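Local coordinates for trans-4-hydroxy-L-proline dehydratase (Clostridioides difficile 70-100-2010, PDB 6VXC), which uses a glycyl radical to dehydrate trans-4-hydroxy-L-proline to (S)-1-pyrroline-5-carboxylate in the anaerobic breakdown of hydroxyproline, at residues Y164-R176 against P342-S354. Sequence-based numbering, arbitrary orientation.
Sequences YEAGMFTEFMEQR and PAPPKVGITLKES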
loop_
_atom_site.group_PDB
_atom_site.type_symbol
_atom_site.label_atom_id
_atom_site.label_comp_id
_atom_site.label_asym_id
_atom_site.label_seq_id
_atom_site.Cartn_x
_atom_site.Cartn_y
_atom_site.Cartn_z
ATOM N N TYR A 164 18.473 3.436 11.221
ATOM C CA TYR A 164 17.711 4.040 10.132
ATOM C C TYR A 164 18.633 4.549 9.029
ATOM O O TYR A 164 18.469 4.204 7.848
ATOM C CB TYR A 164 16.835 5.167 10.705
ATOM C CG TYR A 164 16.192 6.096 9.695
ATOM C CD1 TYR A 164 15.111 5.686 8.913
ATOM C CD2 TYR A 164 16.630 7.410 9.565
ATOM C CE1 TYR A 164 14.522 6.549 8.008
ATOM C CE2 TYR A 164 16.044 8.282 8.677
ATOM C CZ TYR A 164 14.996 7.852 7.899
ATOM O OH TYR A 164 14.448 8.752 7.020
ATOM N N GLU A 165 19.661 5.308 9.409
ATOM C CA GLU A 165 20.572 5.877 8.422
ATOM C C GLU A 165 21.346 4.804 7.675
ATOM O O GLU A 165 21.718 5.015 6.519
ATOM C CB GLU A 165 21.533 6.847 9.104
ATOM C CG GLU A 165 20.917 8.182 9.353
ATOM C CD GLU A 165 21.761 9.027 10.272
ATOM O OE1 GLU A 165 22.924 8.634 10.537
ATOM O OE2 GLU A 165 21.255 10.070 10.740
ATOM N N ALA A 166 21.606 3.665 8.311
ATOM C CA ALA A 166 22.346 2.569 7.691
ATOM C C ALA A 166 21.494 1.667 6.799
ATOM O O ALA A 166 22.038 0.761 6.167
ATOM C CB ALA A 166 22.992 1.706 8.774
ATOM N N GLY A 167 20.187 1.869 6.746
ATOM C CA GLY A 167 19.342 1.014 5.942
ATOM C C GLY A 167 18.948 -0.292 6.593
ATOM O O GLY A 167 18.581 -1.225 5.878
ATOM N N MET A 168 18.992 -0.386 7.934
ATOM C CA MET A 168 18.484 -1.572 8.615
ATOM C C MET A 168 16.963 -1.662 8.521
ATOM O O MET A 168 16.398 -2.758 8.576
ATOM C CB MET A 168 18.896 -1.574 10.098
ATOM C CG MET A 168 20.396 -1.570 10.370
ATOM S SD MET A 168 21.286 -2.850 9.425
ATOM C CE MET A 168 20.456 -4.372 9.919
ATOM N N PHE A 169 16.283 -0.529 8.465
ATOM C CA PHE A 169 14.830 -0.527 8.393
ATOM C C PHE A 169 14.396 0.848 7.913
ATOM O O PHE A 169 15.208 1.768 7.814
ATOM C CB PHE A 169 14.198 -0.913 9.737
ATOM C CG PHE A 169 14.604 -0.032 10.917
ATOM C CD1 PHE A 169 14.068 1.243 11.073
ATOM C CD2 PHE A 169 15.468 -0.507 11.892
ATOM C CE1 PHE A 169 14.407 2.042 12.185
ATOM C CE2 PHE A 169 15.825 0.285 13.005
ATOM C CZ PHE A 169 15.293 1.564 13.147
ATOM N N THR A 170 13.112 0.978 7.589
ATOM C CA THR A 170 12.553 2.266 7.196
ATOM C C THR A 170 11.492 2.674 8.214
ATOM O O THR A 170 11.170 1.923 9.130
ATOM C CB THR A 170 11.947 2.238 5.780
ATOM O OG1 THR A 170 10.728 1.483 5.804
ATOM C CG2 THR A 170 12.914 1.620 4.742
ATOM N N GLU A 171 10.940 3.871 8.032
ATOM C CA GLU A 171 9.960 4.446 8.953
ATOM C C GLU A 171 8.792 5.036 8.166
ATOM O O GLU A 171 8.937 6.072 7.515
ATOM C CB GLU A 171 10.594 5.523 9.835
ATOM C CG GLU A 171 9.561 6.218 10.703
ATOM C CD GLU A 171 8.655 5.239 11.410
ATOM O OE1 GLU A 171 9.180 4.320 12.066
ATOM O OE2 GLU A 171 7.426 5.379 11.315
ATOM N N PHE A 172 7.628 4.398 8.263
ATOM C CA PHE A 172 6.503 4.775 7.415
ATOM C C PHE A 172 5.905 6.125 7.784
ATOM O O PHE A 172 5.340 6.799 6.922
ATOM C CB PHE A 172 5.427 3.691 7.473
ATOM C CG PHE A 172 5.409 2.802 6.269
ATOM C CD1 PHE A 172 6.603 2.356 5.709
ATOM C CD2 PHE A 172 4.216 2.456 5.664
ATOM C CE1 PHE A 172 6.605 1.557 4.578
ATOM C CE2 PHE A 172 4.209 1.646 4.532
ATOM C CZ PHE A 172 5.418 1.205 3.984
ATOM N N MET A 173 6.034 6.565 9.036
ATOM C CA MET A 173 5.320 7.767 9.446
ATOM C C MET A 173 6.184 9.031 9.392
ATOM O O MET A 173 5.783 10.069 9.927
ATOM C CB MET A 173 4.716 7.577 10.841
ATOM C CG MET A 173 3.248 7.161 10.809
ATOM S SD MET A 173 2.985 5.632 9.848
ATOM C CE MET A 173 3.615 4.398 10.971
ATOM N N GLU A 174 7.332 8.988 8.709
ATOM C CA GLU A 174 8.169 10.182 8.650
ATOM C C GLU A 174 7.603 11.246 7.717
ATOM O O GLU A 174 7.835 12.436 7.940
ATOM C CB GLU A 174 9.605 9.830 8.243
ATOM C CG GLU A 174 9.800 9.249 6.840
ATOM C CD GLU A 174 11.245 9.389 6.368
ATOM O OE1 GLU A 174 11.960 8.356 6.296
ATOM O OE2 GLU A 174 11.665 10.545 6.096
ATOM N N GLN A 175 6.921 10.851 6.642
ATOM C CA GLN A 175 6.384 11.806 5.679
ATOM C C GLN A 175 4.910 11.597 5.372
ATOM O O GLN A 175 4.369 12.301 4.512
ATOM C CB GLN A 175 7.173 11.739 4.375
ATOM C CG GLN A 175 8.610 12.228 4.490
ATOM C CD GLN A 175 9.387 11.948 3.241
ATOM O OE1 GLN A 175 8.882 12.152 2.132
ATOM N NE2 GLN A 175 10.622 11.470 3.398
ATOM N N ARG A 176 4.265 10.626 6.007
ATOM C CA ARG A 176 2.873 10.306 5.744
ATOM C C ARG A 176 2.226 9.875 7.042
ATOM O O ARG A 176 2.905 9.467 7.988
ATOM C CB ARG A 176 2.707 9.192 4.685
ATOM C CG ARG A 176 3.424 9.467 3.383
ATOM C CD ARG A 176 3.044 8.478 2.305
ATOM N NE ARG A 176 1.769 8.824 1.699
ATOM C CZ ARG A 176 1.235 8.187 0.665
ATOM N NH1 ARG A 176 1.875 7.153 0.117
ATOM N NH2 ARG A 176 0.076 8.593 0.178
ATOM N N PRO A 342 -2.254 11.304 -7.839
ATOM C CA PRO A 342 -0.975 10.695 -7.458
ATOM C C PRO A 342 -0.819 10.644 -5.944
ATOM O O PRO A 342 -1.458 11.381 -5.198
ATOM C CB PRO A 342 0.062 11.636 -8.083
ATOM C CG PRO A 342 -0.631 12.969 -8.084
ATOM C CD PRO A 342 -2.079 12.656 -8.390
ATOM N N ALA A 343 0.041 9.744 -5.497
ATOM C CA ALA A 343 0.543 9.818 -4.136
ATOM C C ALA A 343 1.338 11.115 -3.988
ATOM O O ALA A 343 2.179 11.408 -4.839
ATOM C CB ALA A 343 1.423 8.605 -3.822
ATOM N N PRO A 344 1.072 11.929 -2.968
ATOM C CA PRO A 344 1.789 13.200 -2.854
ATOM C C PRO A 344 3.278 12.987 -2.785
ATOM O O PRO A 344 3.760 11.913 -2.370
ATOM C CB PRO A 344 1.225 13.802 -1.556
ATOM C CG PRO A 344 -0.156 13.254 -1.476
ATOM C CD PRO A 344 -0.037 11.836 -2.006
ATOM N N PRO A 345 4.070 13.989 -3.168
ATOM C CA PRO A 345 5.499 13.772 -3.411
ATOM C C PRO A 345 6.255 13.280 -2.182
ATOM O O PRO A 345 6.028 13.734 -1.061
ATOM C CB PRO A 345 5.995 15.155 -3.853
ATOM C CG PRO A 345 4.981 16.106 -3.305
ATOM C CD PRO A 345 3.678 15.387 -3.386
ATOM N N LYS A 346 7.163 12.340 -2.421
ATOM C CA LYS A 346 8.057 11.771 -1.429
ATOM C C LYS A 346 9.497 12.184 -1.712
ATOM O O LYS A 346 9.886 12.398 -2.864
ATOM C CB LYS A 346 7.959 10.242 -1.437
ATOM C CG LYS A 346 6.536 9.684 -1.392
ATOM C CD LYS A 346 6.467 8.336 -2.151
ATOM C CE LYS A 346 5.039 7.829 -2.268
ATOM N NZ LYS A 346 4.882 6.741 -3.270
ATOM N N VAL A 347 10.301 12.254 -0.655
ATOM C CA VAL A 347 11.729 12.501 -0.772
ATOM C C VAL A 347 12.459 11.505 0.112
ATOM O O VAL A 347 11.852 10.755 0.876
ATOM C CB VAL A 347 12.123 13.945 -0.395
ATOM C CG1 VAL A 347 11.526 14.935 -1.381
ATOM C CG2 VAL A 347 11.709 14.272 1.056
ATOM N N GLY A 348 13.779 11.489 -0.029
ATOM C CA GLY A 348 14.604 10.685 0.857
ATOM C C GLY A 348 14.224 9.219 0.838
ATOM O O GLY A 348 13.919 8.643 -0.212
ATOM N N ILE A 349 14.233 8.608 2.025
ATOM C CA ILE A 349 14.017 7.165 2.135
ATOM C C ILE A 349 12.588 6.783 1.737
ATOM O O ILE A 349 12.354 5.708 1.179
ATOM C CB ILE A 349 14.347 6.670 3.555
ATOM C CG1 ILE A 349 15.769 7.080 3.974
ATOM C CG2 ILE A 349 14.171 5.158 3.629
ATOM C CD1 ILE A 349 16.837 6.555 3.068
ATOM N N THR A 350 11.609 7.630 2.060
ATOM C CA THR A 350 10.231 7.322 1.701
ATOM C C THR A 350 10.092 7.094 0.200
ATOM O O THR A 350 9.370 6.193 -0.232
ATOM C CB THR A 350 9.300 8.440 2.168
ATOM O OG1 THR A 350 9.479 8.650 3.577
ATOM C CG2 THR A 350 7.833 8.066 1.881
ATOM N N LEU A 351 10.755 7.914 -0.611
ATOM C CA LEU A 351 10.730 7.696 -2.053
ATOM C C LEU A 351 11.407 6.379 -2.424
ATOM O O LEU A 351 10.866 5.590 -3.208
ATOM C CB LEU A 351 11.378 8.892 -2.752
ATOM C CG LEU A 351 11.361 9.129 -4.265
ATOM C CD1 LEU A 351 12.472 8.402 -4.959
ATOM C CD2 LEU A 351 9.990 8.847 -4.912
ATOM N N LYS A 352 12.575 6.108 -1.841
ATOM C CA LYS A 352 13.314 4.895 -2.183
ATOM C C LYS A 352 12.486 3.651 -1.898
ATOM O O LYS A 352 12.553 2.663 -2.642
ATOM C CB LYS A 352 14.629 4.854 -1.393
ATOM C CG LYS A 352 15.613 5.984 -1.703
ATOM C CD LYS A 352 16.916 5.814 -0.906
ATOM C CE LYS A 352 18.054 6.623 -1.503
ATOM N NZ LYS A 352 19.382 6.043 -1.156
ATOM N N GLU A 353 11.690 3.679 -0.830
ATOM C CA GLU A 353 10.916 2.503 -0.477
ATOM C C GLU A 353 9.582 2.443 -1.211
ATOM O O GLU A 353 8.966 1.374 -1.248
ATOM C CB GLU A 353 10.675 2.431 1.039
ATOM C CG GLU A 353 9.817 3.562 1.622
ATOM C CD GLU A 353 9.781 3.547 3.158
ATOM O OE1 GLU A 353 9.609 2.463 3.737
ATOM O OE2 GLU A 353 9.927 4.616 3.794
ATOM N N SER A 354 9.127 3.552 -1.813
ATOM C CA SER A 354 7.852 3.577 -2.517
ATOM C C SER A 354 8.003 4.481 -3.748
ATOM O O SER A 354 7.373 5.519 -3.873
ATOM C CB SER A 354 6.726 4.064 -1.601
ATOM O OG SER A 354 5.462 3.990 -2.245
HETATM O O HOH W 1 11.587 5.636 5.915
HETATM O O HOH W 2 6.636 8.434 5.219
HETATM O O HOH W 3 13.773 10.316 4.382
HETATM O O HOH W 4 7.312 14.105 1.351
HETATM O O HOH W 5 2.531 5.626 -2.783
#
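Q175 grips the backbone of V347 with both ends of its amide. V347 N gives a nearly straight bond to Q175 OE1 (3.1 Å, 171°), in the carbonyl plane and on a lone pair. Q175 NE2 returns a bond to V347 O (2.9 Å) but approaches from above that carbonyl's plane. The two bonds fix the rotation of the amide. The other hydrogen of NE2 goes to E174 OE2, reached from above the carboxylate plane, and R149 adds a salt bridge to E174. T350 packs alongside the extended Q175 chain, and T350 OG1 lies 3.3 Å from E174 CG.

A second tight point joins T170 to E353. T170 OG1 donates to E353 OE1 on its syn side (2.5 Å). E353 OE1 also lies at the edge of the F172 ring, 3.2 Å from F172 CE1, with carboxylate and ring planes 85° apart. I349 packs between Y164 and T170: CG1 rests by Y164 OH, which donates to E174 OE1, and I349 CG2 meets T170 CG2 at 3.9 Å.

Elsewhere water fills in. Water 1 joins E171 N to E174 and E353, and water 3 links E174 OE2 to I349 N. The R176 end is also looser. D359 pairs with R176 and would ease the closeness of R176 NH1 to K346 NZ, 4.5 Å away.

The side chain of F172 is about 7 Å from that of E456, the probable proton acceptor, consistent with a place beside the active site. The loop after helix 158-166 runs between helix 348-353 and helix 506-538, bonded through its backbone to strand 463-472, while helix 667-673 packs against T170 and I349.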